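Side-chain contacts in inactive glucansucrase (Lactobacillus reuteri, PDB 5JBD), which is an inactive glucansucrase of glycosyl hydrolase family 70, built round a parallel (β/α)8-type barrel and holding a calcium ion: residues A[669-674]-A[731-736]; A[679-682]-A[688-691]; A[222-225]-A[229-232]. All blocks are in the same frame, centred on the assembly; numbering follows the deposited sequence.

Contact 1: residues A[669-674]-A[731-736]; sequences HAYNVI and ANTIAA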
ATOM      1  N   HIS A 669      -0.733   8.584 -20.962  1.00 31.01           N
ATOM      2  CA  HIS A 669      -0.387   8.831 -19.565  1.00 29.80           C
ATOM      3  C   HIS A 669      -1.660   9.200 -18.817  1.00 28.48           C
ATOM      4  O   HIS A 669      -2.398  10.079 -19.247  1.00 29.87           O
ATOM      5  CB  HIS A 669       0.604   9.992 -19.423  1.00 30.43           C
ATOM      6  CG  HIS A 669       2.004   9.668 -19.853  1.00 31.99           C
ATOM      7  ND1 HIS A 669       3.056  10.535 -19.647  1.00 31.83           N
ATOM      8  CD2 HIS A 669       2.527   8.584 -20.473  1.00 32.02           C
ATOM      9  CE1 HIS A 669       4.169   9.993 -20.103  1.00 32.54           C
ATOM     10  NE2 HIS A 669       3.875   8.806 -20.607  1.00 33.86           N
ATOM     11  N   ALA A 670      -1.910   8.537 -17.699  1.00 27.87           N
ATOM     12  CA  ALA A 670      -3.109   8.825 -16.910  1.00 28.71           C
ATOM     13  C   ALA A 670      -3.238  10.327 -16.616  1.00 27.53           C
ATOM     14  O   ALA A 670      -4.337  10.877 -16.704  1.00 27.69           O
ATOM     15  CB  ALA A 670      -3.107   8.016 -15.614  1.00 28.24           C
ATOM     16  N   TYR A 671      -2.117  11.000 -16.324  1.00 27.52           N
ATOM     17  CA  TYR A 671      -2.172  12.432 -16.023  1.00 26.75           C
ATOM     18  C   TYR A 671      -2.775  13.222 -17.177  1.00 27.48           C
ATOM     19  O   TYR A 671      -3.630  14.078 -16.959  1.00 28.54           O
ATOM     20  CB  TYR A 671      -0.794  12.995 -15.628  1.00 27.40           C
ATOM     21  CG  TYR A 671      -0.217  12.478 -14.302  1.00 26.21           C
ATOM     22  CD1 TYR A 671      -1.038  12.067 -13.252  1.00 26.34           C
ATOM     23  CD2 TYR A 671       1.157  12.384 -14.120  1.00 26.63           C
ATOM     24  CE1 TYR A 671      -0.508  11.570 -12.070  1.00 25.29           C
ATOM     25  CE2 TYR A 671       1.697  11.909 -12.937  1.00 27.31           C
ATOM     26  CZ  TYR A 671       0.846  11.512 -11.899  1.00 25.47           C
ATOM     27  OH  TYR A 671       1.362  11.030 -10.729  1.00 25.27           O
ATOM     28  N   ASN A 672      -2.380  12.895 -18.406  1.00 27.01           N
ATOM     29  CA  ASN A 672      -2.895  13.603 -19.581  1.00 28.69           C
ATOM     30  C   ASN A 672      -4.352  13.274 -19.882  1.00 27.95           C
ATOM     31  O   ASN A 672      -5.139  14.164 -20.226  1.00 27.63           O
ATOM     32  CB  ASN A 672      -1.992  13.349 -20.797  1.00 29.08           C
ATOM     33  CG  ASN A 672      -0.581  13.897 -20.586  1.00 30.18           C
ATOM     34  OD1 ASN A 672      -0.382  14.848 -19.816  1.00 31.95           O
ATOM     35  ND2 ASN A 672       0.401  13.288 -21.225  1.00 30.16           N
ATOM     36  N   VAL A 673      -4.704  12.000 -19.748  1.00 27.88           N
ATOM     37  CA  VAL A 673      -6.096  11.568 -19.932  1.00 28.51           C
ATOM     38  C   VAL A 673      -7.000  12.243 -18.890  1.00 26.70           C
ATOM     39  O   VAL A 673      -8.070  12.748 -19.238  1.00 27.48           O
ATOM     40  CB  VAL A 673      -6.231  10.023 -19.888  1.00 29.58           C
ATOM     41  CG1 VAL A 673      -7.691   9.603 -20.038  1.00 29.61           C
ATOM     42  CG2 VAL A 673      -5.362   9.387 -20.968  1.00 31.17           C
ATOM     43  N   ILE A 674      -6.554  12.300 -17.634  1.00 27.21           N
ATOM     44  CA  ILE A 674      -7.336  12.946 -16.554  1.00 27.29           C
ATOM     45  C   ILE A 674      -7.582  14.436 -16.861  1.00 28.94           C
ATOM     46  O   ILE A 674      -8.723  14.910 -16.780  1.00 29.78           O
ATOM     47  CB  ILE A 674      -6.683  12.744 -15.163  1.00 26.74           C
ATOM     48  CG1 ILE A 674      -6.751  11.273 -14.746  1.00 27.42           C
ATOM     49  CG2 ILE A 674      -7.349  13.608 -14.092  1.00 25.99           C
ATOM     50  CD1 ILE A 674      -5.760  10.850 -13.680  1.00 27.13           C
ATOM     51  N   ALA A 731       1.293  18.354 -12.289  1.00 26.81           N
ATOM     52  CA  ALA A 731       0.941  19.726 -11.906  1.00 27.17           C
ATOM     53  C   ALA A 731      -0.104  20.357 -12.829  1.00 27.96           C
ATOM     54  O   ALA A 731      -1.017  21.046 -12.355  1.00 27.48           O
ATOM     55  CB  ALA A 731       2.182  20.604 -11.839  1.00 27.29           C
ATOM     56  N   ASN A 732       0.029  20.136 -14.141  1.00 28.31           N
ATOM     57  CA  ASN A 732      -0.979  20.605 -15.099  1.00 28.72           C
ATOM     58  C   ASN A 732      -2.318  19.896 -14.904  1.00 28.46           C
ATOM     59  O   ASN A 732      -3.363  20.521 -15.030  1.00 28.88           O
ATOM     60  CB  ASN A 732      -0.504  20.421 -16.545  1.00 31.46           C
ATOM     61  CG  ASN A 732       0.486  21.488 -16.975  1.00 32.63           C
ATOM     62  OD1 ASN A 732       0.429  22.655 -16.541  1.00 33.27           O
ATOM     63  ND2 ASN A 732       1.399  21.099 -17.832  1.00 33.66           N
ATOM     64  N   THR A 733      -2.273  18.604 -14.567  1.00 27.19           N
ATOM     65  CA  THR A 733      -3.490  17.832 -14.293  1.00 27.92           C
ATOM     66  C   THR A 733      -4.221  18.350 -13.052  1.00 27.84           C
ATOM     67  O   THR A 733      -5.440  18.529 -13.079  1.00 27.09           O
ATOM     68  CB  THR A 733      -3.169  16.328 -14.157  1.00 28.26           C
ATOM     69  OG1 THR A 733      -2.533  15.884 -15.363  1.00 27.75           O
ATOM     70  CG2 THR A 733      -4.432  15.507 -13.918  1.00 28.93           C
ATOM     71  N   ILE A 734      -3.470  18.627 -11.983  1.00 27.42           N
ATOM     72  CA  ILE A 734      -4.069  19.190 -10.764  1.00 27.16           C
ATOM     73  C   ILE A 734      -4.748  20.529 -11.078  1.00 27.32           C
ATOM     74  O   ILE A 734      -5.874  20.784 -10.626  1.00 27.28           O
ATOM     75  CB  ILE A 734      -3.037  19.331  -9.629  1.00 26.93           C
ATOM     76  CG1 ILE A 734      -2.596  17.943  -9.163  1.00 26.78           C
ATOM     77  CG2 ILE A 734      -3.627  20.109  -8.449  1.00 28.81           C
ATOM     78  CD1 ILE A 734      -1.353  17.934  -8.314  1.00 27.72           C
ATOM     79  N   ALA A 735      -4.071  21.367 -11.860  1.00 28.37           N
ATOM     80  CA  ALA A 735      -4.616  22.681 -12.258  1.00 29.91           C
ATOM     81  C   ALA A 735      -5.895  22.543 -13.078  1.00 29.69           C
ATOM     82  O   ALA A 735      -6.851  23.298 -12.875  1.00 27.12           O
ATOM     83  CB  ALA A 735      -3.585  23.480 -13.028  1.00 31.10           C
ATOM     84  N   ALA A 736      -5.904  21.573 -13.997  1.00 30.11           N
ATOM     85  CA  ALA A 736      -7.099  21.289 -14.802  1.00 29.60           C
ATOM     86  C   ALA A 736      -8.286  20.840 -13.938  1.00 28.08           C
ATOM     87  O   ALA A 736      -9.408  21.294 -14.147  1.00 27.01           O
ATOM     88  CB  ALA A 736      -6.790  20.247 -15.873  1.00 30.92           C
TER
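Thr733 puts both branches of its side chain against the turn of helix formed by Tyr671 and Ile674. Its hydroxyl OG1 lies 2.6 Å from Tyr671 O, a hydrogen-bonding distance, and 3.4 Å from Tyr671 CB. The same hydroxyl also reaches Glu729 O, one turn back in its own helix, and the two carbonyls compete for the one hydroxyl proton. With chi1 at -57°, OG1 stands beside the backbone N of Thr733, while CG2 swings anti to that nitrogen and presses on the neighbouring helix. CG2 meets Ile674 CG2 at 3.5 Å, a close methyl-methyl contact, and the two side chains cross at about a right angle.

Both helices belong to the layer outside the parallel barrel: 670-676 comes after strand 652-654 in the chain, and 727-739 after strand 688-691. The axes of segments 670-674 and 731-736 approach to 8.8 Å, with an angle of 22° between their directions, and Tyr671 and Thr733 are level at 5.8 Å between CA atoms. Toward the barrel strands, the Tyr671 side chain touches Met691, Ala694 and Leu730, and Ile674 rests on Phe689 and Leu737. At the start of helix 670-676, Glu729 ties the pair together again: OE1 bonds to His669 ND1, at the N-cap position, and OE2 to Asn672 ND2, which is also hydrogen-bonded to Val666 O.

Contact 2: residues A[679-682]-A[688-691]; sequences SLFS and DFWM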
ATOM      1  N   SER A 679     -13.681  18.027 -17.066  1.00 33.27           N
ATOM      2  CA  SER A 679     -15.096  18.436 -17.041  1.00 34.72           C
ATOM      3  C   SER A 679     -16.047  17.264 -16.791  1.00 33.27           C
ATOM      4  O   SER A 679     -17.078  17.445 -16.152  1.00 32.96           O
ATOM      5  CB  SER A 679     -15.506  19.133 -18.352  1.00 37.43           C
ATOM      6  OG  SER A 679     -14.889  20.399 -18.472  1.00 40.72           O
ATOM      7  N   LEU A 680     -15.693  16.080 -17.298  1.00 31.96           N
ATOM      8  CA  LEU A 680     -16.457  14.858 -17.024  1.00 32.66           C
ATOM      9  C   LEU A 680     -16.566  14.595 -15.522  1.00 29.29           C
ATOM     10  O   LEU A 680     -17.659  14.343 -15.014  1.00 27.34           O
ATOM     11  CB  LEU A 680     -15.841  13.633 -17.728  1.00 32.37           C
ATOM     12  CG  LEU A 680     -16.528  12.276 -17.468  1.00 33.91           C
ATOM     13  CD1 LEU A 680     -18.018  12.317 -17.829  1.00 35.05           C
ATOM     14  CD2 LEU A 680     -15.817  11.171 -18.227  1.00 32.78           C
ATOM     15  N   PHE A 681     -15.445  14.687 -14.802  1.00 28.00           N
ATOM     16  CA  PHE A 681     -15.462  14.374 -13.355  1.00 26.96           C
ATOM     17  C   PHE A 681     -16.382  15.341 -12.595  1.00 26.12           C
ATOM     18  O   PHE A 681     -17.127  14.937 -11.689  1.00 25.63           O
ATOM     19  CB  PHE A 681     -14.045  14.375 -12.765  1.00 27.22           C
ATOM     20  CG  PHE A 681     -13.090  13.439 -13.467  1.00 27.40           C
ATOM     21  CD1 PHE A 681     -13.324  12.074 -13.485  1.00 27.30           C
ATOM     22  CD2 PHE A 681     -11.963  13.925 -14.110  1.00 27.39           C
ATOM     23  CE1 PHE A 681     -12.459  11.208 -14.137  1.00 26.67           C
ATOM     24  CE2 PHE A 681     -11.081  13.066 -14.758  1.00 28.15           C
ATOM     25  CZ  PHE A 681     -11.334  11.700 -14.773  1.00 28.32           C
ATOM     26  N   SER A 682     -16.313  16.623 -12.970  1.00 27.77           N
ATOM     27  CA  SER A 682     -17.245  17.642 -12.471  1.00 28.71           C
ATOM     28  C   SER A 682     -18.708  17.305 -12.802  1.00 29.39           C
ATOM     29  O   SER A 682     -19.579  17.373 -11.926  1.00 30.66           O
ATOM     30  CB  SER A 682     -16.904  19.011 -13.065  1.00 29.23           C
ATOM     31  OG  SER A 682     -17.794  19.992 -12.564  1.00 32.01           O
ATOM     32  N   ASP A 688     -13.859  15.575  -4.901  1.00 21.75           N
ATOM     33  CA  ASP A 688     -12.558  15.298  -4.314  1.00 22.42           C
ATOM     34  C   ASP A 688     -11.893  14.151  -5.061  1.00 21.98           C
ATOM     35  O   ASP A 688     -12.415  13.031  -5.087  1.00 20.70           O
ATOM     36  CB  ASP A 688     -12.735  14.969  -2.834  1.00 22.51           C
ATOM     37  CG  ASP A 688     -13.095  16.203  -2.017  1.00 22.65           C
ATOM     38  OD1 ASP A 688     -12.173  16.977  -1.656  1.00 21.10           O
ATOM     39  OD2 ASP A 688     -14.316  16.412  -1.780  1.00 21.42           O
ATOM     40  N   PHE A 689     -10.744  14.443  -5.664  1.00 21.90           N
ATOM     41  CA  PHE A 689     -10.058  13.522  -6.591  1.00 21.58           C
ATOM     42  C   PHE A 689      -8.861  12.908  -5.880  1.00 21.93           C
ATOM     43  O   PHE A 689      -7.875  13.605  -5.590  1.00 21.46           O
ATOM     44  CB  PHE A 689      -9.649  14.300  -7.849  1.00 22.16           C
ATOM     45  CG  PHE A 689      -9.443  13.445  -9.083  1.00 23.44           C
ATOM     46  CD1 PHE A 689      -8.191  12.955  -9.398  1.00 24.25           C
ATOM     47  CD2 PHE A 689     -10.501  13.168  -9.945  1.00 23.99           C
ATOM     48  CE1 PHE A 689      -7.992  12.183 -10.532  1.00 24.72           C
ATOM     49  CE2 PHE A 689     -10.310  12.400 -11.092  1.00 24.07           C
ATOM     50  CZ  PHE A 689      -9.055  11.907 -11.382  1.00 24.54           C
ATOM     51  N   TRP A 690      -8.948  11.612  -5.578  1.00 21.38           N
ATOM     52  CA  TRP A 690      -7.874  10.870  -4.929  1.00 21.15           C
ATOM     53  C   TRP A 690      -6.916  10.377  -6.018  1.00 23.58           C
ATOM     54  O   TRP A 690      -7.263   9.514  -6.850  1.00 23.58           O
ATOM     55  CB  TRP A 690      -8.441   9.733  -4.059  1.00 20.80           C
ATOM     56  CG  TRP A 690      -7.526   8.642  -3.594  1.00 21.12           C
ATOM     57  CD1 TRP A 690      -6.159   8.640  -3.573  1.00 23.06           C
ATOM     58  CD2 TRP A 690      -7.927   7.367  -3.081  1.00 21.75           C
ATOM     59  NE1 TRP A 690      -5.685   7.449  -3.084  1.00 22.85           N
ATOM     60  CE2 TRP A 690      -6.745   6.644  -2.777  1.00 23.77           C
ATOM     61  CE3 TRP A 690      -9.166   6.762  -2.849  1.00 21.42           C
ATOM     62  CZ2 TRP A 690      -6.771   5.336  -2.265  1.00 23.18           C
ATOM     63  CZ3 TRP A 690      -9.195   5.469  -2.334  1.00 22.11           C
ATOM     64  CH2 TRP A 690      -8.005   4.776  -2.036  1.00 22.96           C
ATOM     65  N   MET A 691      -5.705  10.927  -5.993  1.00 24.50           N
ATOM     66  CA  MET A 691      -4.647  10.555  -6.934  1.00 26.13           C
ATOM     67  C   MET A 691      -3.728   9.495  -6.338  1.00 25.33           C
ATOM     68  O   MET A 691      -3.394   9.528  -5.151  1.00 23.04           O
ATOM     69  CB  MET A 691      -3.838  11.782  -7.352  1.00 28.29           C
ATOM     70  CG  MET A 691      -4.710  12.857  -7.978  1.00 30.27           C
ATOM     71  SD  MET A 691      -3.918  13.955  -9.171  1.00 31.69           S
ATOM     72  CE  MET A 691      -3.668  12.773 -10.491  1.00 30.87           C
TER
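Different chi1 settings turn Phe681 and Phe689 toward one another. In Phe681, on the helix, CG is anti to the carbonyl carbon (chi1 -56°); in Phe689, on the strand, CG is anti to the backbone N (chi1 -157°). The two rings thereby bridge a gap of 8.7 Å between the CA atoms of Phe681 and Phe689. They form an edge-to-face aromatic pair, in which the edge of Phe689 is directed at the face of Phe681. The planes are inclined at 65°, short of a perfect T, and the centroids of the two rings are 4.9 Å apart.

One atom does most of the touching. Phe689 CE2 sits over the centre of the Phe681 ring, 3.6 Å above its plane, and so is almost equally far from all six ring carbons; the approach to Phe681 CD2, for instance, is 3.8 Å. Phe689 CZ follows at the side, 4.1 Å from Phe681 CZ. An aromatic C-H is therefore set against the pi cloud of the helix residue, in a contact that is wholly apolar and buried. Within the strand, Met691 CG lies at the edge of the Phe689 ring, in its plane.

Leu737 of helix 727-739 touches both rings, so the aromatic pair belongs to the layer between the barrel wall and its helices. Phe689 and Met691 face that layer, whereas Asp688 bonds to Gln745 and His650, and Trp690 NE1 to Asp747. Strand 688-691 itself lies between the parallel strands 652-654 and 743-748, while helix 678-683, which carries Phe681, comes directly before it and after helix 670-676.

Contact 3: residues A[222-225]-A[229-232]; sequences TINN and NNNS
Asn225 lays CB, CG and OD1 against Asn230. At the base of the side chain, CB lies 3.2 Å from Asn230 O, and CG is 3.6 Å from the same Asn230 O. With CG anti to the backbone N (chi1 -157°), the amide then runs on beside the Asn230 peptide, and OD1 accepts the backbone N-H of Asn230 at 3.0 Å. This bond is fairly straight, 157° at the hydrogen, and the donor arrives in the carbonyl plane of the Asn225 amide. The backbone N atoms of Asn229 and Asn231 are also near OD1, but are poorly angled for bonding. At the other corner of the tip, ND2 donates to Asn220 O, so both ends of the amide are held.

Alongside, Asn224 CB packs 3.6 Å from Asn230 ND2, while Asn224 ND2 is hydrogen-bonded to Gly326 O and Asp233 OD2. A water also joins the two segments: it donates to Asn224 O and to Asn229 OD1, each at 2.8 Å.

Asn230 is itself fixed by its own OD1, which takes Ser232 N at 3.2 Å and Ser232 OG at 2.8 Å, both from the same face of the amide. The first of these bonds defines an Asx turn, here part of an asparagine-rich surface loop between strands 193-197 and 242-244, with the Asn225 side chain about 13 Å from the bound calcium ion.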
ATOM      1  N   THR A 222      -0.171   2.706  17.786  1.00 24.22           N
ATOM      2  CA  THR A 222      -1.100   2.765  16.673  1.00 23.05           C
ATOM      3  C   THR A 222      -2.508   2.944  17.211  1.00 23.16           C
ATOM      4  O   THR A 222      -2.863   2.340  18.225  1.00 23.03           O
ATOM      5  CB  THR A 222      -1.051   1.458  15.886  1.00 23.57           C
ATOM      6  OG1 THR A 222      -1.096   0.334  16.793  1.00 24.22           O
ATOM      7  CG2 THR A 222       0.264   1.395  15.067  1.00 23.51           C
ATOM      8  N   ILE A 223      -3.284   3.790  16.536  1.00 22.80           N
ATOM      9  CA  ILE A 223      -4.701   4.053  16.885  1.00 24.56           C
ATOM     10  C   ILE A 223      -4.817   4.463  18.365  1.00 25.00           C
ATOM     11  O   ILE A 223      -4.073   5.373  18.794  1.00 24.58           O
ATOM     12  CB  ILE A 223      -5.648   2.886  16.465  1.00 23.76           C
ATOM     13  CG1 ILE A 223      -5.217   2.250  15.148  1.00 24.38           C
ATOM     14  CG2 ILE A 223      -7.073   3.401  16.310  1.00 24.16           C
ATOM     15  CD1 ILE A 223      -6.156   1.168  14.654  1.00 25.20           C
ATOM     16  N   ASN A 224      -5.659   3.787  19.166  1.00 23.86           N
ATOM     17  CA  ASN A 224      -5.803   4.131  20.586  1.00 23.95           C
ATOM     18  C   ASN A 224      -4.621   3.733  21.473  1.00 24.51           C
ATOM     19  O   ASN A 224      -4.593   4.116  22.639  1.00 24.63           O
ATOM     20  CB  ASN A 224      -7.115   3.587  21.158  1.00 24.57           C
ATOM     21  CG  ASN A 224      -8.333   4.151  20.430  1.00 24.01           C
ATOM     22  OD1 ASN A 224      -8.638   5.337  20.564  1.00 24.12           O
ATOM     23  ND2 ASN A 224      -8.982   3.327  19.615  1.00 22.79           N
ATOM     24  N   ASN A 225      -3.622   3.022  20.940  1.00 24.93           N
ATOM     25  CA  ASN A 225      -2.400   2.727  21.716  1.00 26.53           C
ATOM     26  C   ASN A 225      -1.275   3.764  21.537  1.00 25.85           C
ATOM     27  O   ASN A 225      -0.128   3.502  21.897  1.00 24.97           O
ATOM     28  CB  ASN A 225      -1.879   1.323  21.412  1.00 27.14           C
ATOM     29  CG  ASN A 225      -1.000   0.772  22.527  1.00 28.77           C
ATOM     30  OD1 ASN A 225      -1.279   0.966  23.710  1.00 29.01           O
ATOM     31  ND2 ASN A 225       0.092   0.127  22.153  1.00 28.89           N
ATOM     32  N   ASN A 229      -0.804   2.655  26.452  1.00 30.64           N
ATOM     33  CA  ASN A 229      -1.607   2.144  27.570  1.00 32.19           C
ATOM     34  C   ASN A 229      -3.038   1.727  27.184  1.00 30.84           C
ATOM     35  O   ASN A 229      -3.927   1.707  28.021  1.00 32.74           O
ATOM     36  CB  ASN A 229      -1.626   3.181  28.710  1.00 34.74           C
ATOM     37  CG  ASN A 229      -2.427   4.427  28.367  1.00 36.79           C
ATOM     38  OD1 ASN A 229      -2.845   4.634  27.225  1.00 36.32           O
ATOM     39  ND2 ASN A 229      -2.651   5.264  29.364  1.00 39.81           N
ATOM     40  N   ASN A 230      -3.265   1.428  25.914  1.00 29.67           N
ATOM     41  CA  ASN A 230      -4.579   0.968  25.464  1.00 27.13           C
ATOM     42  C   ASN A 230      -4.421   0.239  24.148  1.00 25.99           C
ATOM     43  O   ASN A 230      -4.607   0.819  23.059  1.00 25.34           O
ATOM     44  CB  ASN A 230      -5.556   2.138  25.339  1.00 27.58           C
ATOM     45  CG  ASN A 230      -6.922   1.712  24.818  1.00 28.32           C
ATOM     46  OD1 ASN A 230      -7.192   0.513  24.623  1.00 29.50           O
ATOM     47  ND2 ASN A 230      -7.789   2.689  24.578  1.00 26.93           N
ATOM     48  N   ASN A 231      -4.071  -1.035  24.247  1.00 25.35           N
ATOM     49  CA  ASN A 231      -3.929  -1.871  23.058  1.00 25.82           C
ATOM     50  C   ASN A 231      -5.219  -2.625  22.707  1.00 26.26           C
ATOM     51  O   ASN A 231      -5.174  -3.768  22.247  1.00 26.78           O
ATOM     52  CB  ASN A 231      -2.782  -2.872  23.211  1.00 25.70           C
ATOM     53  CG  ASN A 231      -2.437  -3.527  21.892  1.00 25.20           C
ATOM     54  OD1 ASN A 231      -2.607  -2.906  20.850  1.00 24.45           O
ATOM     55  ND2 ASN A 231      -1.984  -4.769  21.919  1.00 25.67           N
ATOM     56  N   SER A 232      -6.368  -1.983  22.882  1.00 25.76           N
ATOM     57  CA  SER A 232      -7.638  -2.641  22.570  1.00 27.21           C
ATOM     58  C   SER A 232      -7.808  -2.909  21.067  1.00 27.48           C
ATOM     59  O   SER A 232      -8.531  -3.840  20.697  1.00 26.39           O
ATOM     60  CB  SER A 232      -8.820  -1.843  23.134  1.00 26.37           C
ATOM     61  OG  SER A 232      -8.824  -0.515  22.658  1.00 28.19           O
TER
HETATM   62  O   HOH W   1      -2.551   4.826  24.411  1.00 33.89           O

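Along the chain contact 3 comes first, then the loop closed by contact 1, inside which contact 2 is nested. Contacts 1 and 2, centred 11 Å apart, touch directly: Ile674 meets Phe681, and Tyr671 meets Met691. Together they draw on three consecutive helices, 670-676, 678-683 and 727-739, and strand 688-691 of the eight-stranded parallel sheet, forming one continuous patch where the barrel wall meets its helices. Contact 3 has its centre 40 Å from that of contact 1 and 36 Å from that of contact 2. It precedes the calcium ligands Glu237 and Asp243, whereas Asn751, another ligand, follows strand 743-748, which pairs with strand 688-691.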